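Beta-hexosaminidase Amuc_2018 from Akkermansia muciniphila hydrolyses terminal non-reducing N-acetylhexosamine residues, releasing beta-linked N-acetylglucosamine and N-acetylgalactosamine from N-glycans and other oligosaccharides. Local coordinates of one contact, PDB 6JEB (chain A, 1.50 Å), residues R123-L128 and I185-M190, beside the matching contact of the related beta-N-acetylhexosaminidase from Streptomyces plicatus, PDB 1JAK (chain B, 1.75 Å), residues K190-L195 and V248-M253. Both blocks share one frame: the second was fitted to the first on N, CA, C and O of the twelve residues, RMSD 0.24 Å. Numbering follows each deposited sequence.

Structure 1 (6JEB).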
# COMPACT_ATOMS: atom_id res chain seq x y z
N ARG A 123 -0.34 -6.02 4.26
CA ARG A 123 -1.44 -5.28 3.63
C ARG A 123 -1.07 -4.97 2.19
O ARG A 123 0.01 -4.41 1.94
CB ARG A 123 -1.73 -3.97 4.37
CG ARG A 123 -2.12 -4.15 5.84
CD ARG A 123 -3.51 -4.76 5.99
NE ARG A 123 -3.92 -4.86 7.39
CZ ARG A 123 -3.69 -5.92 8.17
NH1 ARG A 123 -3.06 -6.98 7.69
NH2 ARG A 123 -4.11 -5.91 9.43
N LEU A 124 -1.94 -5.33 1.26
CA LEU A 124 -1.80 -4.98 -0.15
C LEU A 124 -2.99 -4.11 -0.52
O LEU A 124 -4.14 -4.57 -0.48
CB LEU A 124 -1.74 -6.20 -1.06
CG LEU A 124 -1.70 -5.87 -2.56
CD1 LEU A 124 -0.40 -5.16 -2.93
CD2 LEU A 124 -1.88 -7.12 -3.42
N HIS A 125 -2.71 -2.85 -0.85
CA HIS A 125 -3.73 -1.86 -1.18
C HIS A 125 -3.74 -1.70 -2.70
O HIS A 125 -2.68 -1.52 -3.32
CB HIS A 125 -3.33 -0.59 -0.41
CG HIS A 125 -3.97 0.69 -0.85
ND1 HIS A 125 -3.51 1.91 -0.38
CD2 HIS A 125 -5.00 0.97 -1.69
CE1 HIS A 125 -4.23 2.88 -0.93
NE2 HIS A 125 -5.13 2.34 -1.72
N LEU A 126 -4.92 -1.85 -3.31
CA LEU A 126 -5.09 -1.75 -4.76
C LEU A 126 -5.70 -0.40 -5.11
O LEU A 126 -6.88 -0.15 -4.82
CB LEU A 126 -6.01 -2.86 -5.28
CG LEU A 126 -5.66 -4.30 -4.91
CD1 LEU A 126 -6.71 -5.26 -5.46
CD2 LEU A 126 -4.26 -4.65 -5.42
N HIS A 127 -4.92 0.46 -5.76
CA HIS A 127 -5.44 1.73 -6.26
C HIS A 127 -6.10 1.42 -7.60
O HIS A 127 -5.46 1.44 -8.65
CB HIS A 127 -4.32 2.76 -6.38
CG HIS A 127 -4.81 4.14 -6.65
ND1 HIS A 127 -5.30 4.96 -5.65
CD2 HIS A 127 -4.88 4.86 -7.79
CE1 HIS A 127 -5.66 6.12 -6.17
NE2 HIS A 127 -5.41 6.09 -7.47
N LEU A 128 -7.39 1.08 -7.55
CA LEU A 128 -8.07 0.49 -8.70
C LEU A 128 -8.61 1.52 -9.68
O LEU A 128 -8.94 1.16 -10.82
CB LEU A 128 -9.24 -0.37 -8.21
CG LEU A 128 -8.86 -1.67 -7.50
CD1 LEU A 128 -10.04 -2.21 -6.68
CD2 LEU A 128 -8.39 -2.73 -8.50
N ILE A 185 -6.79 -4.52 0.35
CA ILE A 185 -7.57 -3.31 0.61
C ILE A 185 -7.87 -2.64 -0.73
O ILE A 185 -6.96 -2.05 -1.33
CB ILE A 185 -6.77 -2.33 1.48
CG1 ILE A 185 -6.14 -3.04 2.70
CG2 ILE A 185 -7.64 -1.14 1.87
CD1 ILE A 185 -7.14 -3.70 3.62
N PRO A 186 -9.11 -2.68 -1.22
CA PRO A 186 -9.43 -1.98 -2.47
C PRO A 186 -9.63 -0.49 -2.22
O PRO A 186 -10.16 -0.08 -1.19
CB PRO A 186 -10.75 -2.62 -2.90
CG PRO A 186 -11.42 -2.95 -1.55
CD PRO A 186 -10.27 -3.39 -0.65
N GLU A 187 -9.21 0.34 -3.19
CA GLU A 187 -9.46 1.77 -3.14
C GLU A 187 -10.32 2.18 -4.33
O GLU A 187 -9.96 1.92 -5.49
CB GLU A 187 -8.18 2.62 -3.13
CG GLU A 187 -8.47 4.12 -3.07
CD GLU A 187 -7.22 4.97 -3.19
OE1 GLU A 187 -6.09 4.43 -3.12
OE2 GLU A 187 -7.37 6.20 -3.37
N ILE A 188 -11.46 2.81 -4.03
CA ILE A 188 -12.29 3.48 -5.02
C ILE A 188 -12.14 4.97 -4.71
O ILE A 188 -12.76 5.49 -3.77
CB ILE A 188 -13.76 3.04 -4.93
CG1 ILE A 188 -13.88 1.51 -4.89
CG2 ILE A 188 -14.57 3.64 -6.09
CD1 ILE A 188 -13.33 0.79 -6.11
N ASP A 189 -11.30 5.66 -5.47
CA ASP A 189 -10.96 7.04 -5.14
C ASP A 189 -12.14 7.96 -5.48
O ASP A 189 -12.67 7.93 -6.60
CB ASP A 189 -9.68 7.44 -5.87
CG ASP A 189 -9.00 8.67 -5.27
OD1 ASP A 189 -9.68 9.46 -4.58
OD2 ASP A 189 -7.78 8.84 -5.52
N MET A 190 -12.57 8.76 -4.51
CA MET A 190 -13.68 9.68 -4.69
C MET A 190 -13.50 10.83 -3.72
O MET A 190 -12.84 10.68 -2.69
CB MET A 190 -15.01 8.97 -4.41
CG MET A 190 -15.08 8.35 -3.03
SD MET A 190 -16.58 7.39 -2.78
CE MET A 190 -16.15 5.88 -3.60
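With CG anti to the backbone N (chi1 -180°) and the chain extended beyond it, Glu187 carries its carboxylate to His125 and His127, whose rings are also swung anti to their own backbone N. One oxygen takes both bonds. His125 NE2 meets Glu187 OE1 at 2.7 Å on the anti side, the ring turned 42° from the carboxylate, whereas His127 ND1, also 2.7 Å from Glu187 OE1, comes from above that plane with its ring at 78°. Trp307 NE1 is hydrogen-bonded to Glu187 OE2, and this should fix the carboxylate's rotation. His127 NE2 is hydrogen-bonded to the active-site Asp130; Asp189, its OD1 hydrogen-bonded to Gly256 N, brings OD2 3.5 Å from His127 CE1. Strands 123-127 and 183-187 are parallel neighbours in the (beta/alpha)8 barrel of this family 20 catalytic domain. Ile185 CB packs 4.0 Å from Leu124 O, and Ile185 CD1 is 4.5 Å from Arg123 CD; the guanidinium forms a weak, long ion pair with Asp183. Just after its strand, Leu128 CD1 touches Pro186 CB at 3.9 Å and Ile188 CD1 at 4.5 Å.

Structure 2 (1JAK).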
# COMPACT_ATOMS: atom_id res chain seq x y z
N LYS B 190 -0.57 -6.25 4.24
CA LYS B 190 -1.70 -5.66 3.55
C LYS B 190 -1.28 -5.19 2.17
O LYS B 190 -0.16 -4.71 1.99
CB LYS B 190 -2.27 -4.50 4.38
CG LYS B 190 -2.96 -5.01 5.65
CD LYS B 190 -3.35 -3.90 6.60
CE LYS B 190 -4.12 -4.46 7.79
NZ LYS B 190 -3.31 -5.36 8.67
N LEU B 191 -2.17 -5.38 1.20
CA LEU B 191 -1.91 -4.96 -0.17
C LEU B 191 -3.02 -3.99 -0.56
O LEU B 191 -4.17 -4.39 -0.72
CB LEU B 191 -1.91 -6.15 -1.13
CG LEU B 191 -1.68 -5.77 -2.60
CD1 LEU B 191 -0.24 -5.34 -2.80
CD2 LEU B 191 -2.01 -6.95 -3.51
N HIS B 192 -2.65 -2.73 -0.70
CA HIS B 192 -3.57 -1.67 -1.08
C HIS B 192 -3.55 -1.56 -2.60
O HIS B 192 -2.50 -1.36 -3.20
CB HIS B 192 -3.10 -0.36 -0.41
CG HIS B 192 -3.85 0.87 -0.80
ND1 HIS B 192 -3.46 2.13 -0.40
CD2 HIS B 192 -4.94 1.05 -1.59
CE1 HIS B 192 -4.27 3.03 -0.93
NE2 HIS B 192 -5.18 2.40 -1.65
N LEU B 193 -4.71 -1.74 -3.23
CA LEU B 193 -4.79 -1.64 -4.68
C LEU B 193 -5.56 -0.39 -5.07
O LEU B 193 -6.71 -0.22 -4.67
CB LEU B 193 -5.49 -2.88 -5.27
CG LEU B 193 -4.74 -4.21 -5.17
CD1 LEU B 193 -5.61 -5.34 -5.71
CD2 LEU B 193 -3.44 -4.11 -5.96
N HIS B 194 -4.92 0.49 -5.84
CA HIS B 194 -5.54 1.73 -6.30
C HIS B 194 -6.22 1.33 -7.61
O HIS B 194 -5.61 1.40 -8.69
CB HIS B 194 -4.46 2.79 -6.53
CG HIS B 194 -5.00 4.18 -6.71
ND1 HIS B 194 -5.45 4.94 -5.66
CD2 HIS B 194 -5.13 4.94 -7.82
CE1 HIS B 194 -5.84 6.12 -6.11
NE2 HIS B 194 -5.66 6.14 -7.42
N LEU B 195 -7.48 0.92 -7.50
CA LEU B 195 -8.27 0.42 -8.63
C LEU B 195 -8.93 1.41 -9.58
O LEU B 195 -9.44 1.01 -10.63
CB LEU B 195 -9.35 -0.52 -8.10
CG LEU B 195 -8.86 -1.77 -7.36
CD1 LEU B 195 -10.06 -2.47 -6.73
CD2 LEU B 195 -8.16 -2.71 -8.34
N VAL B 248 -6.70 -4.41 0.41
CA VAL B 248 -7.43 -3.19 0.73
C VAL B 248 -7.67 -2.49 -0.60
O VAL B 248 -6.77 -1.84 -1.14
CB VAL B 248 -6.61 -2.27 1.65
CG1 VAL B 248 -7.38 -0.99 1.94
CG2 VAL B 248 -6.29 -3.00 2.95
N PRO B 249 -8.88 -2.64 -1.16
CA PRO B 249 -9.19 -2.00 -2.44
C PRO B 249 -9.54 -0.53 -2.27
O PRO B 249 -10.10 -0.14 -1.25
CB PRO B 249 -10.38 -2.80 -2.94
CG PRO B 249 -11.14 -3.01 -1.65
CD PRO B 249 -10.04 -3.41 -0.67
N GLU B 250 -9.20 0.28 -3.27
CA GLU B 250 -9.51 1.70 -3.22
C GLU B 250 -10.22 2.17 -4.48
O GLU B 250 -9.78 1.88 -5.60
CB GLU B 250 -8.25 2.56 -3.06
CG GLU B 250 -8.56 4.07 -2.92
CD GLU B 250 -7.34 4.97 -3.10
OE1 GLU B 250 -6.20 4.47 -3.00
OE2 GLU B 250 -7.52 6.19 -3.32
N ILE B 251 -11.34 2.86 -4.28
CA ILE B 251 -12.09 3.48 -5.36
C ILE B 251 -12.05 4.93 -4.90
O ILE B 251 -12.75 5.32 -3.95
CB ILE B 251 -13.55 2.99 -5.44
CG1 ILE B 251 -13.59 1.52 -5.87
CG2 ILE B 251 -14.33 3.86 -6.44
CD1 ILE B 251 -12.98 1.27 -7.24
N ASP B 252 -11.21 5.73 -5.54
CA ASP B 252 -11.02 7.13 -5.16
C ASP B 252 -12.23 8.02 -5.46
O ASP B 252 -12.78 7.98 -6.56
CB ASP B 252 -9.78 7.68 -5.87
CG ASP B 252 -9.08 8.76 -5.07
OD1 ASP B 252 -9.74 9.42 -4.24
OD2 ASP B 252 -7.86 8.96 -5.29
N MET B 253 -12.61 8.83 -4.48
CA MET B 253 -13.74 9.75 -4.63
C MET B 253 -13.61 10.88 -3.61
O MET B 253 -13.03 10.70 -2.54
CB MET B 253 -15.06 9.00 -4.42
CG MET B 253 -15.14 8.24 -3.11
SD MET B 253 -16.67 7.28 -2.96
CE MET B 253 -16.25 5.83 -3.94
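Glu250 holds CG anti to the backbone N (chi1 -177°) and runs on extended, which delivers its carboxylate to His192 and His194, both with rings likewise anti to their backbone N. A single oxygen serves the two imidazoles. His192 NE2 lies 2.7 Å from Glu250 OE1, on its anti side, with ring and carboxylate planes 39° apart; His194 ND1 reaches Glu250 OE1 at 2.8 Å from above the carboxylate plane, its ring turned by 78°. Trp350 NE1, from the inhibitor pocket, is hydrogen-bonded to Glu250 OE2, which should fix the carboxylate's rotation. His194 NE2 is hydrogen-bonded to Asp197; Asp252, its OD1 hydrogen-bonded to Gly318 N, places OD2 3.6 Å from His194 CE1. Earlier along the strands, on the same face, Val248 CB packs 4.0 Å from Leu191 O. Lys190 passes beside this valine, Lys190 CB being 4.5 Å from Val248 CG2; its NZ bonds to Ala158 O and forms a weak, long ion pair with Glu246. At the other end Leu195 CD1 meets Pro249 CB at 3.8 Å, and Leu195 CB is 4.1 Å from Ile251 CD1.

Structure 1 against structure 2
Both structures hold one carboxylate oxygen between two imidazoles: Glu187(A) OE1 accepts from His125(A) and His127(A), as Glu250(B) OE1 does from His192(B) and His194(B), and these side chains keep their places. The backbone bonds of Leu124(A) and Leu126(A) to Ile185(A) recur between Leu191(B), Leu193(B) and Val248(B). The differences begin with Arg123(A) against Lys190(B). Their CB atoms stand 0.8 Å apart after superposition; the chains run apart at CG and CD (1.2 and 1.1 Å apart) and converge towards their ends, NE of Arg123(A) and CE of Lys190(B) being 0.6 Å apart, CZ of Arg123(A) and NZ of Lys190(B) 0.8 Å apart. The ammonium thus stands near the place of the guanidinium carbon, leaving NH1 of Arg123(A) without a counterpart; positive charge is probably retained there, but concentrated rather than spread over a flat group. Both chains touch the other exchanged residue, Ile185(A) or Val248(B). Here the branches correspond crosswise by name, CG1 of Ile185(A) lying 0.3 Å apart from CG2 of Val248(B), and CG2 of Ile185(A) on CG1 of Val248(B), so both fill the same buried place at the branch point. Finally, the CD1 atoms of Ile188(A) and Ile251(B) stand 1.3 Å apart, a shift within one rotamer that keeps the touch with Leu128(A) or Leu195(B).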